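Local coordinates for protein aminopeptidase C (Lactobacillus rhamnosus, PDB 4K7C) that is a cysteine aminopeptidase of the peptidase C1-like family, which probably trims amino acids from the N termini of peptides, at residues E40-D43 against S44-M48; S67-C70 against W71-A75. One frame throughout, in Å; residues are numbered along the deposited sequence.

Contact 1 (E40-D43 against S44-M48); sequences ENTD and SKVAM. With GOL (glycerol), chain B.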
loop_
_atom_site.group_PDB
_atom_site.type_symbol
_atom_site.label_atom_id
_atom_site.label_comp_id
_atom_site.label_asym_id
_atom_site.label_seq_id
_atom_site.Cartn_x
_atom_site.Cartn_y
_atom_site.Cartn_z
ATOM N N GLU A 40 21.514 18.342 4.203
ATOM C CA GLU A 40 21.682 18.063 2.764
ATOM C C GLU A 40 21.566 19.423 1.996
ATOM O O GLU A 40 20.785 20.314 2.346
ATOM C CB GLU A 40 20.703 17.012 2.300
ATOM C CG GLU A 40 21.012 16.586 0.876
ATOM C CD GLU A 40 20.474 15.221 0.491
ATOM O OE1 GLU A 40 19.955 14.530 1.405
ATOM O OE2 GLU A 40 20.666 14.855 -0.738
ATOM N N ASN A 41 22.471 19.560 1.047
ATOM C CA ASN A 41 22.817 20.802 0.364
ATOM C C ASN A 41 22.410 20.764 -1.101
ATOM O O ASN A 41 23.014 20.058 -1.956
ATOM C CB ASN A 41 24.311 20.909 0.495
ATOM C CG ASN A 41 24.888 22.120 -0.162
ATOM O OD1 ASN A 41 24.226 23.076 -0.583
ATOM N ND2 ASN A 41 26.140 22.055 -0.324
ATOM N N THR A 42 21.448 21.603 -1.418
ATOM C CA THR A 42 20.937 21.734 -2.753
ATOM C C THR A 42 22.019 22.269 -3.735
ATOM O O THR A 42 21.970 21.939 -4.895
ATOM C CB THR A 42 19.709 22.575 -2.734
ATOM O OG1 THR A 42 18.721 21.833 -2.030
ATOM C CG2 THR A 42 19.203 22.848 -4.106
ATOM N N ASP A 43 22.999 23.012 -3.272
ATOM C CA ASP A 43 24.128 23.443 -4.178
ATOM C C ASP A 43 24.865 22.229 -4.816
ATOM O O ASP A 43 25.333 22.263 -5.950
ATOM C CB ASP A 43 25.166 24.267 -3.471
ATOM C CG ASP A 43 24.599 25.627 -2.938
ATOM O OD1 ASP A 43 23.480 25.990 -3.284
ATOM O OD2 ASP A 43 25.268 26.275 -2.109
ATOM N N SER A 44 24.991 21.185 -4.019
ATOM C CA SER A 44 25.558 19.940 -4.535
ATOM C C SER A 44 24.654 19.331 -5.593
ATOM O O SER A 44 25.140 18.832 -6.674
ATOM C CB SER A 44 25.802 18.986 -3.417
ATOM O OG SER A 44 26.247 17.725 -3.852
ATOM N N LYS A 45 23.376 19.229 -5.287
ATOM C CA LYS A 45 22.455 18.754 -6.305
ATOM C C LYS A 45 22.563 19.496 -7.648
ATOM O O LYS A 45 22.488 18.869 -8.748
ATOM C CB LYS A 45 21.029 18.796 -5.803
ATOM C CG LYS A 45 20.749 17.872 -4.580
ATOM C CD LYS A 45 19.338 18.068 -3.996
ATOM C CE LYS A 45 19.119 17.182 -2.800
ATOM N NZ LYS A 45 17.782 17.380 -2.190
ATOM N N VAL A 46 22.680 20.826 -7.585
ATOM C CA VAL A 46 22.894 21.603 -8.789
ATOM C C VAL A 46 24.212 21.222 -9.508
ATOM O O VAL A 46 24.195 20.994 -10.730
ATOM C CB VAL A 46 22.738 23.111 -8.507
ATOM C CG1 VAL A 46 23.153 23.994 -9.677
ATOM C CG2 VAL A 46 21.278 23.382 -8.022
ATOM N N ALA A 47 25.303 21.143 -8.763
ATOM C CA ALA A 47 26.630 20.850 -9.319
ATOM C C ALA A 47 26.702 19.464 -9.898
ATOM O O ALA A 47 27.483 19.228 -10.779
ATOM C CB ALA A 47 27.706 21.037 -8.235
HETATM N N MSE A 48 25.902 18.548 -9.374
HETATM C CA MSE A 48 25.990 17.088 -9.677
HETATM C C MSE A 48 25.000 16.654 -10.719
HETATM O O MSE A 48 24.628 15.489 -10.819
HETATM C CB MSE A 48 25.912 16.287 -8.423
HETATM C CG MSE A 48 27.069 16.593 -7.475
HETATM SE SE MSE A 48 28.764 15.897 -8.291
HETATM C CE MSE A 48 29.692 17.596 -8.571
HETATM C C1 GOL B . 16.861 15.979 2.241
HETATM O O1 GOL B . 17.371 14.799 2.775
HETATM C C2 GOL B . 16.249 15.700 0.913
HETATM O O2 GOL B . 17.260 15.503 -0.090
HETATM C C3 GOL B . 15.416 16.956 0.711
HETATM O O3 GOL B . 15.199 17.191 -0.639
HETATM O O HOH W 1 18.771 19.535 -0.457
#
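E40 and K45 meet at about a right angle. E40 OE2 lies 3.5 Å from K45 CE. The charged ends stay further apart, with 4.1 Å between E40 OE2 and K45 NZ, too long for a salt bridge. A glycerol, probably left from crystallisation, joins them. Its O1 donates to E40 OE1, and K45 NZ donates to its O2. K45 can span this distance because its chain runs straight from CG to NZ. CG leaves the backbone anti to the carbonyl carbon (chi1 -63°). K45 NZ also donates to a water at 2.9 Å, which hydrogen-bonds T42 OG1 at 2.8 Å. D326 brings a second carboxylate close to E40, so the lysine charge probably eases the repulsion. N41 is the N-cap of helix 42-47. Its OD1 accepts from D43 N at 3.0 Å, with the donor well above the carbonyl plane. N41 ND2 is used too, donating to N335 O. The helix then continues with V46 N to T42 O at 3.0 Å and A47 N to D43 O. V46 CG2 packs 3.5 Å from T42 O. The S44 hydroxyl is hydrogen-bonded to D333. T42 also packs on M31 of a second subunit and P161 of a third.

Contact 2 (S67-C70 against W71-A75); sequences SGRC and WMFAA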
loop_
_atom_site.group_PDB
_atom_site.type_symbol
_atom_site.label_atom_id
_atom_site.label_comp_id
_atom_site.label_asym_id
_atom_site.label_seq_id
_atom_site.Cartn_x
_atom_site.Cartn_y
_atom_site.Cartn_z
ATOM N N SER A 67 22.089 -8.933 -1.067
ATOM C CA SER A 67 23.285 -9.707 -1.026
ATOM C C SER A 67 24.474 -8.735 -1.141
ATOM O O SER A 67 24.302 -7.551 -1.490
ATOM C CB SER A 67 23.333 -10.705 -2.219
ATOM O OG SER A 67 23.590 -10.026 -3.418
ATOM N N GLY A 68 25.649 -9.215 -0.741
ATOM C CA GLY A 68 26.900 -8.386 -0.819
ATOM C C GLY A 68 27.757 -8.732 -2.040
ATOM O O GLY A 68 28.994 -8.835 -1.929
ATOM N N ARG A 69 27.136 -8.784 -3.222
ATOM C CA ARG A 69 27.773 -9.297 -4.400
ATOM C C ARG A 69 28.222 -8.142 -5.307
ATOM O O ARG A 69 28.471 -8.368 -6.475
ATOM C CB ARG A 69 26.839 -10.244 -5.197
ATOM C CG ARG A 69 26.538 -11.496 -4.490
ATOM C CD ARG A 69 25.597 -12.416 -5.252
ATOM N NE ARG A 69 24.291 -11.778 -5.469
ATOM C CZ ARG A 69 23.374 -12.191 -6.306
ATOM N NH1 ARG A 69 23.570 -13.220 -7.148
ATOM N NH2 ARG A 69 22.233 -11.523 -6.369
ATOM N N CYS A 70 28.391 -6.930 -4.751
ATOM C CA CYS A 70 28.675 -5.763 -5.613
ATOM C C CYS A 70 29.878 -6.030 -6.536
ATOM O O CYS A 70 29.760 -5.863 -7.732
ATOM C CB CYS A 70 28.892 -4.528 -4.761
ATOM S SG CYS A 70 30.336 -4.773 -3.768
ATOM N N TRP A 71 30.952 -6.600 -5.980
ATOM C CA TRP A 71 32.208 -6.857 -6.721
ATOM C C TRP A 71 31.977 -7.711 -7.970
ATOM O O TRP A 71 32.510 -7.423 -9.008
ATOM C CB TRP A 71 33.234 -7.502 -5.817
ATOM C CG TRP A 71 32.863 -8.879 -5.248
ATOM C CD1 TRP A 71 31.804 -9.203 -4.420
ATOM C CD2 TRP A 71 33.593 -10.095 -5.441
ATOM N NE1 TRP A 71 31.820 -10.527 -4.128
ATOM C CE2 TRP A 71 32.936 -11.093 -4.694
ATOM C CE3 TRP A 71 34.728 -10.428 -6.160
ATOM C CZ2 TRP A 71 33.401 -12.398 -4.642
ATOM C CZ3 TRP A 71 35.207 -11.738 -6.082
ATOM C CH2 TRP A 71 34.558 -12.683 -5.343
HETATM N N MSE A 72 31.100 -8.706 -7.840
HETATM C CA MSE A 72 30.716 -9.584 -8.954
HETATM C C MSE A 72 29.847 -8.895 -9.984
HETATM O O MSE A 72 30.069 -8.974 -11.164
HETATM C CB MSE A 72 29.926 -10.807 -8.479
HETATM C CG MSE A 72 30.526 -11.593 -7.402
HETATM SE SE MSE A 72 29.255 -13.045 -7.011
HETATM C CE MSE A 72 30.534 -13.612 -5.683
ATOM N N PHE A 73 28.834 -8.181 -9.504
ATOM C CA PHE A 73 27.949 -7.407 -10.365
ATOM C C PHE A 73 28.753 -6.408 -11.162
ATOM O O PHE A 73 28.565 -6.295 -12.398
ATOM C CB PHE A 73 26.803 -6.711 -9.566
ATOM C CG PHE A 73 25.633 -7.630 -9.313
ATOM C CD1 PHE A 73 24.442 -7.465 -10.013
ATOM C CD2 PHE A 73 25.728 -8.636 -8.430
ATOM C CE1 PHE A 73 23.380 -8.304 -9.819
ATOM C CE2 PHE A 73 24.671 -9.510 -8.205
ATOM C CZ PHE A 73 23.505 -9.366 -8.945
ATOM N N ALA A 74 29.673 -5.720 -10.479
ATOM C CA ALA A 74 30.482 -4.714 -11.152
ATOM C C ALA A 74 31.436 -5.325 -12.191
ATOM O O ALA A 74 31.532 -4.864 -13.330
ATOM C CB ALA A 74 31.237 -3.886 -10.162
ATOM N N ALA A 75 32.077 -6.390 -11.843
ATOM C CA ALA A 75 32.975 -7.061 -12.823
ATOM C C ALA A 75 32.146 -7.541 -13.991
ATOM O O ALA A 75 32.519 -7.329 -15.164
ATOM C CB ALA A 75 33.721 -8.192 -12.210
#
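R69 and F73 pack edge to face, four residues apart. F73 points its ring edge at the flat guanidinium, with CE2 3.4 Å above that plane and over its centre. The two planes are 74° apart. The bend of R69 at chi3 (-62°) turns one face of the guanidinium toward the ring edge of F73. The selenium of M72, a selenomethionine in this crystal, lies 4.0 Å (SE) from R69 CG. R69 O accepts a straight bond from F73 N at 3.1 Å and also lies at the edge of the F73 ring. A74 N donates to C70 O at 2.8 Å. The W71 indole turns its edge to G68 O, 3.8 Å from W71 CD1. M72 CG lies over one indole face, near the rim of the ring.

In the next shell, S67 OG accepts from R69 NE at 2.8 Å, in the guanidinium plane. R69 NH2 hydrogen-bonds Q64 O and forms a salt bridge with E162, and F100 adds a cation-pi contact. W71 NE1 donates a hydrogen bond to D138 O. Replacing R69 with an alanine would probably leave E162 without its charge partner and open a gap beside F73. C70 starts helix 70-87 and touches H364 and Q64. A cysteine at a helix start, followed by a tryptophan, with a glutamine six residues earlier and a histidine touching it, is consistent with a papain-like active site.

In the fold
From the N terminus, helix 23-39 leads through E40 and N41 into the short helix 42-47, where contact 1 lies. The chain then passes strand 54-55 and a loop before contact 2, at the start of helix 70-87. Each contact is a local turn at a helix start, so neither closes a long loop. They follow in series and neither nest nor cross. The centres of contact 1 and contact 2 are about 28 Å apart. Contact 1 sits at the outside of the chain, near strands 331-332 and 396-400 and two neighbouring subunits. Contact 2 is buried near the chain centre, where it joins helix 70-87 to helices 96-117 and 142-152 and strand 364-374.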